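Local coordinates for heavy metal cation tricomponent efflux pump ZneA(CzcA-like) (Cupriavidus metallidurans, PDB 4K0J), which exports heavy-metal cations as the inner-membrane pump of a tripartite RND efflux system, working as a Zn(II)/proton antiporter, at residues V167-L179 against P277-N289. Numbering follows the deposited sequence.
Sequences VAGVVDVANFGGL and PDTIQGITLLLKN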
loop_
_atom_site.group_PDB
_atom_site.type_symbol
_atom_site.label_atom_id
_atom_site.label_comp_id
_atom_site.label_asym_id
_atom_site.label_seq_id
_atom_site.Cartn_x
_atom_site.Cartn_y
_atom_site.Cartn_z
ATOM N N VAL C 167 16.349 -6.795 -17.870
ATOM C CA VAL C 167 16.870 -7.513 -16.717
ATOM C C VAL C 167 16.071 -7.150 -15.479
ATOM O O VAL C 167 16.088 -6.003 -15.039
ATOM C CB VAL C 167 18.356 -7.203 -16.461
ATOM C CG1 VAL C 167 18.857 -7.987 -15.259
ATOM C CG2 VAL C 167 19.180 -7.527 -17.684
ATOM N N ALA C 168 15.369 -8.133 -14.928
ATOM C CA ALA C 168 14.555 -7.922 -13.741
ATOM C C ALA C 168 15.416 -7.428 -12.591
ATOM O O ALA C 168 16.412 -8.061 -12.229
ATOM C CB ALA C 168 13.841 -9.200 -13.357
ATOM N N GLY C 169 15.026 -6.289 -12.027
ATOM C CA GLY C 169 15.767 -5.666 -10.947
ATOM C C GLY C 169 16.481 -4.420 -11.427
ATOM O O GLY C 169 17.070 -3.689 -10.638
ATOM N N VAL C 170 16.437 -4.190 -12.733
ATOM C CA VAL C 170 17.041 -3.003 -13.322
ATOM C C VAL C 170 15.972 -1.954 -13.561
ATOM O O VAL C 170 15.159 -2.081 -14.476
ATOM C CB VAL C 170 17.741 -3.306 -14.661
ATOM C CG1 VAL C 170 18.303 -2.026 -15.270
ATOM C CG2 VAL C 170 18.841 -4.317 -14.461
ATOM N N VAL C 171 15.974 -0.917 -12.737
ATOM C CA VAL C 171 14.931 0.089 -12.819
ATOM C C VAL C 171 15.115 0.987 -14.044
ATOM O O VAL C 171 14.148 1.308 -14.729
ATOM C CB VAL C 171 14.797 0.896 -11.501
ATOM C CG1 VAL C 171 16.065 1.702 -11.214
ATOM C CG2 VAL C 171 13.576 1.786 -11.549
ATOM N N ASP C 172 16.356 1.366 -14.333
ATOM C CA ASP C 172 16.654 2.119 -15.547
ATOM C C ASP C 172 18.142 2.115 -15.884
ATOM O O ASP C 172 18.977 1.721 -15.066
ATOM C CB ASP C 172 16.144 3.560 -15.447
ATOM C CG ASP C 172 16.030 4.236 -16.807
ATOM O OD1 ASP C 172 15.968 3.504 -17.820
ATOM O OD2 ASP C 172 16.003 5.487 -16.868
ATOM N N VAL C 173 18.451 2.544 -17.107
ATOM C CA VAL C 173 19.819 2.666 -17.585
ATOM C C VAL C 173 20.083 4.115 -17.968
ATOM O O VAL C 173 19.281 4.737 -18.667
ATOM C CB VAL C 173 20.058 1.791 -18.819
ATOM C CG1 VAL C 173 21.514 1.366 -18.881
ATOM C CG2 VAL C 173 19.159 0.582 -18.784
ATOM N N ALA C 174 21.214 4.647 -17.514
ATOM C CA ALA C 174 21.561 6.044 -17.768
ATOM C C ALA C 174 22.645 6.200 -18.837
ATOM O O ALA C 174 23.777 5.758 -18.653
ATOM C CB ALA C 174 21.997 6.709 -16.477
ATOM N N ASN C 175 22.302 6.837 -19.951
ATOM C CA ASN C 175 23.282 7.077 -21.002
ATOM C C ASN C 175 24.086 8.346 -20.758
ATOM O O ASN C 175 23.577 9.303 -20.184
ATOM C CB ASN C 175 22.601 7.165 -22.369
ATOM C CG ASN C 175 23.553 7.627 -23.463
ATOM O OD1 ASN C 175 24.652 7.096 -23.600
ATOM N ND2 ASN C 175 23.145 8.636 -24.224
ATOM N N PHE C 176 25.341 8.348 -21.199
ATOM C CA PHE C 176 26.164 9.554 -21.182
ATOM C C PHE C 176 27.145 9.507 -22.344
ATOM O O PHE C 176 27.963 8.599 -22.444
ATOM C CB PHE C 176 26.908 9.675 -19.851
ATOM C CG PHE C 176 27.506 11.039 -19.593
ATOM C CD1 PHE C 176 27.307 11.666 -18.376
ATOM C CD2 PHE C 176 28.298 11.670 -20.536
ATOM C CE1 PHE C 176 27.858 12.910 -18.118
ATOM C CE2 PHE C 176 28.851 12.909 -20.285
ATOM C CZ PHE C 176 28.632 13.529 -19.074
ATOM N N GLY C 177 27.065 10.503 -23.217
ATOM C CA GLY C 177 27.984 10.603 -24.334
ATOM C C GLY C 177 27.333 10.224 -25.644
ATOM O O GLY C 177 26.122 10.040 -25.722
ATOM N N GLY C 178 28.140 10.111 -26.687
ATOM C CA GLY C 178 27.605 9.768 -27.987
ATOM C C GLY C 178 26.796 10.899 -28.593
ATOM O O GLY C 178 26.925 12.046 -28.181
ATOM N N LEU C 179 25.960 10.582 -29.576
ATOM C CA LEU C 179 25.253 11.612 -30.323
ATOM C C LEU C 179 23.849 11.185 -30.706
ATOM O O LEU C 179 23.674 10.273 -31.515
ATOM C CB LEU C 179 26.015 11.942 -31.605
ATOM C CG LEU C 179 27.494 12.306 -31.506
ATOM C CD1 LEU C 179 28.177 12.017 -32.827
ATOM C CD2 LEU C 179 27.665 13.767 -31.112
ATOM N N PRO C 277 38.706 10.641 -26.130
ATOM C CA PRO C 277 38.048 11.857 -25.651
ATOM C C PRO C 277 36.536 11.805 -25.827
ATOM O O PRO C 277 35.816 12.438 -25.058
ATOM C CB PRO C 277 38.632 12.952 -26.558
ATOM C CG PRO C 277 39.724 12.292 -27.360
ATOM C CD PRO C 277 39.342 10.855 -27.435
ATOM N N ASP C 278 36.059 11.058 -26.819
ATOM C CA ASP C 278 34.638 11.077 -27.156
ATOM C C ASP C 278 34.032 9.692 -27.377
ATOM O O ASP C 278 33.950 9.224 -28.510
ATOM C CB ASP C 278 34.418 11.914 -28.416
ATOM C CG ASP C 278 33.110 12.665 -28.393
ATOM O OD1 ASP C 278 32.356 12.509 -27.409
ATOM O OD2 ASP C 278 32.835 13.403 -29.360
ATOM N N THR C 279 33.593 9.044 -26.304
ATOM C CA THR C 279 32.857 7.790 -26.445
ATOM C C THR C 279 31.471 7.842 -25.775
ATOM O O THR C 279 30.903 8.919 -25.596
ATOM C CB THR C 279 33.690 6.570 -25.982
ATOM O OG1 THR C 279 32.923 5.372 -26.155
ATOM C CG2 THR C 279 34.113 6.713 -24.527
ATOM N N ILE C 280 30.921 6.684 -25.423
ATOM C CA ILE C 280 29.563 6.629 -24.882
ATOM C C ILE C 280 29.384 5.524 -23.845
ATOM O O ILE C 280 29.836 4.403 -24.039
ATOM C CB ILE C 280 28.539 6.462 -26.014
ATOM C CG1 ILE C 280 27.129 6.271 -25.454
ATOM C CG2 ILE C 280 28.932 5.305 -26.924
ATOM C CD1 ILE C 280 26.052 6.363 -26.510
ATOM N N GLN C 281 28.724 5.846 -22.740
ATOM C CA GLN C 281 28.633 4.916 -21.623
ATOM C C GLN C 281 27.223 4.753 -21.071
ATOM O O GLN C 281 26.341 5.588 -21.298
ATOM C CB GLN C 281 29.512 5.390 -20.477
ATOM C CG GLN C 281 28.841 6.455 -19.646
ATOM C CD GLN C 281 29.381 6.517 -18.247
ATOM O OE1 GLN C 281 30.465 6.009 -17.964
ATOM N NE2 GLN C 281 28.624 7.138 -17.353
ATOM N N GLY C 282 27.030 3.677 -20.315
ATOM C CA GLY C 282 25.768 3.436 -19.645
ATOM C C GLY C 282 25.943 3.119 -18.171
ATOM O O GLY C 282 26.973 2.591 -17.753
ATOM N N ILE C 283 24.922 3.446 -17.386
ATOM C CA ILE C 283 24.925 3.215 -15.949
ATOM C C ILE C 283 23.704 2.377 -15.559
ATOM O O ILE C 283 22.559 2.850 -15.625
ATOM C CB ILE C 283 24.892 4.549 -15.179
ATOM C CG1 ILE C 283 25.866 5.553 -15.801
ATOM C CG2 ILE C 283 25.206 4.328 -13.713
ATOM C CD1 ILE C 283 25.855 6.924 -15.148
ATOM N N THR C 284 23.949 1.128 -15.169
ATOM C CA THR C 284 22.873 0.216 -14.805
ATOM C C THR C 284 22.410 0.492 -13.389
ATOM O O THR C 284 23.163 0.307 -12.429
ATOM C CB THR C 284 23.320 -1.242 -14.907
ATOM O OG1 THR C 284 23.861 -1.481 -16.213
ATOM C CG2 THR C 284 22.140 -2.178 -14.655
ATOM N N LEU C 285 21.165 0.936 -13.264
ATOM C CA LEU C 285 20.649 1.381 -11.981
ATOM C C LEU C 285 19.882 0.286 -11.265
ATOM O O LEU C 285 18.788 -0.098 -11.684
ATOM C CB LEU C 285 19.762 2.609 -12.160
ATOM C CG LEU C 285 20.427 3.729 -12.963
ATOM C CD1 LEU C 285 19.539 4.963 -13.033
ATOM C CD2 LEU C 285 21.773 4.065 -12.359
ATOM N N LEU C 286 20.472 -0.209 -10.182
ATOM C CA LEU C 286 19.843 -1.213 -9.345
ATOM C C LEU C 286 18.553 -0.663 -8.757
ATOM O O LEU C 286 18.571 0.347 -8.048
ATOM C CB LEU C 286 20.791 -1.635 -8.219
ATOM C CG LEU C 286 20.283 -2.736 -7.287
ATOM C CD1 LEU C 286 20.405 -4.104 -7.946
ATOM C CD2 LEU C 286 21.022 -2.695 -5.964
ATOM N N LEU C 287 17.440 -1.325 -9.074
ATOM C CA LEU C 287 16.142 -1.011 -8.489
ATOM C C LEU C 287 16.245 -1.090 -6.981
ATOM O O LEU C 287 16.924 -1.964 -6.447
ATOM C CB LEU C 287 15.073 -1.989 -8.987
ATOM C CG LEU C 287 13.741 -2.000 -8.229
ATOM C CD1 LEU C 287 13.005 -0.677 -8.409
ATOM C CD2 LEU C 287 12.871 -3.163 -8.648
ATOM N N LYS C 288 15.580 -0.167 -6.300
ATOM C CA LYS C 288 15.658 -0.086 -4.850
ATOM C C LYS C 288 15.206 -1.381 -4.189
ATOM O O LYS C 288 14.222 -1.991 -4.607
ATOM C CB LYS C 288 14.813 1.082 -4.341
ATOM C CG LYS C 288 15.029 1.425 -2.873
ATOM C CD LYS C 288 16.481 1.793 -2.600
ATOM C CE LYS C 288 16.666 2.201 -1.153
ATOM N NZ LYS C 288 15.626 3.181 -0.765
ATOM N N ASN C 289 15.944 -1.790 -3.159
ATOM C CA ASN C 289 15.631 -2.980 -2.366
ATOM C C ASN C 289 15.528 -4.271 -3.177
ATOM O O ASN C 289 14.584 -5.043 -3.018
ATOM C CB ASN C 289 14.382 -2.763 -1.495
ATOM C CG ASN C 289 14.574 -1.656 -0.466
ATOM O OD1 ASN C 289 13.665 -0.876 -0.196
ATOM N ND2 ASN C 289 15.769 -1.581 0.105
#
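Ala174 and Ile283 sit at the middle of an antiparallel ladder between strands 170-177 and 280-287, bonded in both directions, with Ala174 N 2.9 Å from Ile283 O. Ala174 CB and Ile283 CB, on the same face of the sheet, meet at 3.8 Å. Phe176 and Gln281 make the next hydrogen-bonded pair, where the CG of Gln281 packs on the CB of Phe176; the amide end runs on to Tyr320.

At the other end, Val171 has a helix-like backbone and makes a beta bulge: its N bonds Leu285 O at 3.1 Å, while Leu285 N bonds Asp172 O. At the bulge the side chain of Val171 is directed into the partner strand and crosses Leu287 at about a right angle, CB to CB 3.8 Å. Leu287 N closes this end on Gly169 O (2.9 Å), Gly169 belonging to the type II turn that leads into the strand.

Asn175 lies on the opposite face from Ala174. Its CB passes Gln281 O, and with CG anti to the backbone N (chi1 171°) the amide swings across Ile280, so that Asn175 CG lies 4.1 Å from Ile280 CD1 and Asn175 OD1 3.2 Å from Ile280 CG1. The polar tip looks beyond the two strands: OD1 accepts a hydrogen bond from Gln156 NE2, and ND2 gives one to Asp598 OD1.

Strand 280-287 has strand 135-143 along its other edge, which in turn pairs with 316-319. With helices 149-164 and 292-310, these four strands form two beta-alpha-beta units, interleaved in one antiparallel sheet as in a ferredoxin-like fold, consistent with a porter subdomain as in AcrB. Helix 149-164 covers the face of Val173 and Asn175, helix 292-310 packs against Val170 and Leu286, and Leu287 touches Pro77 of a neighbouring subunit.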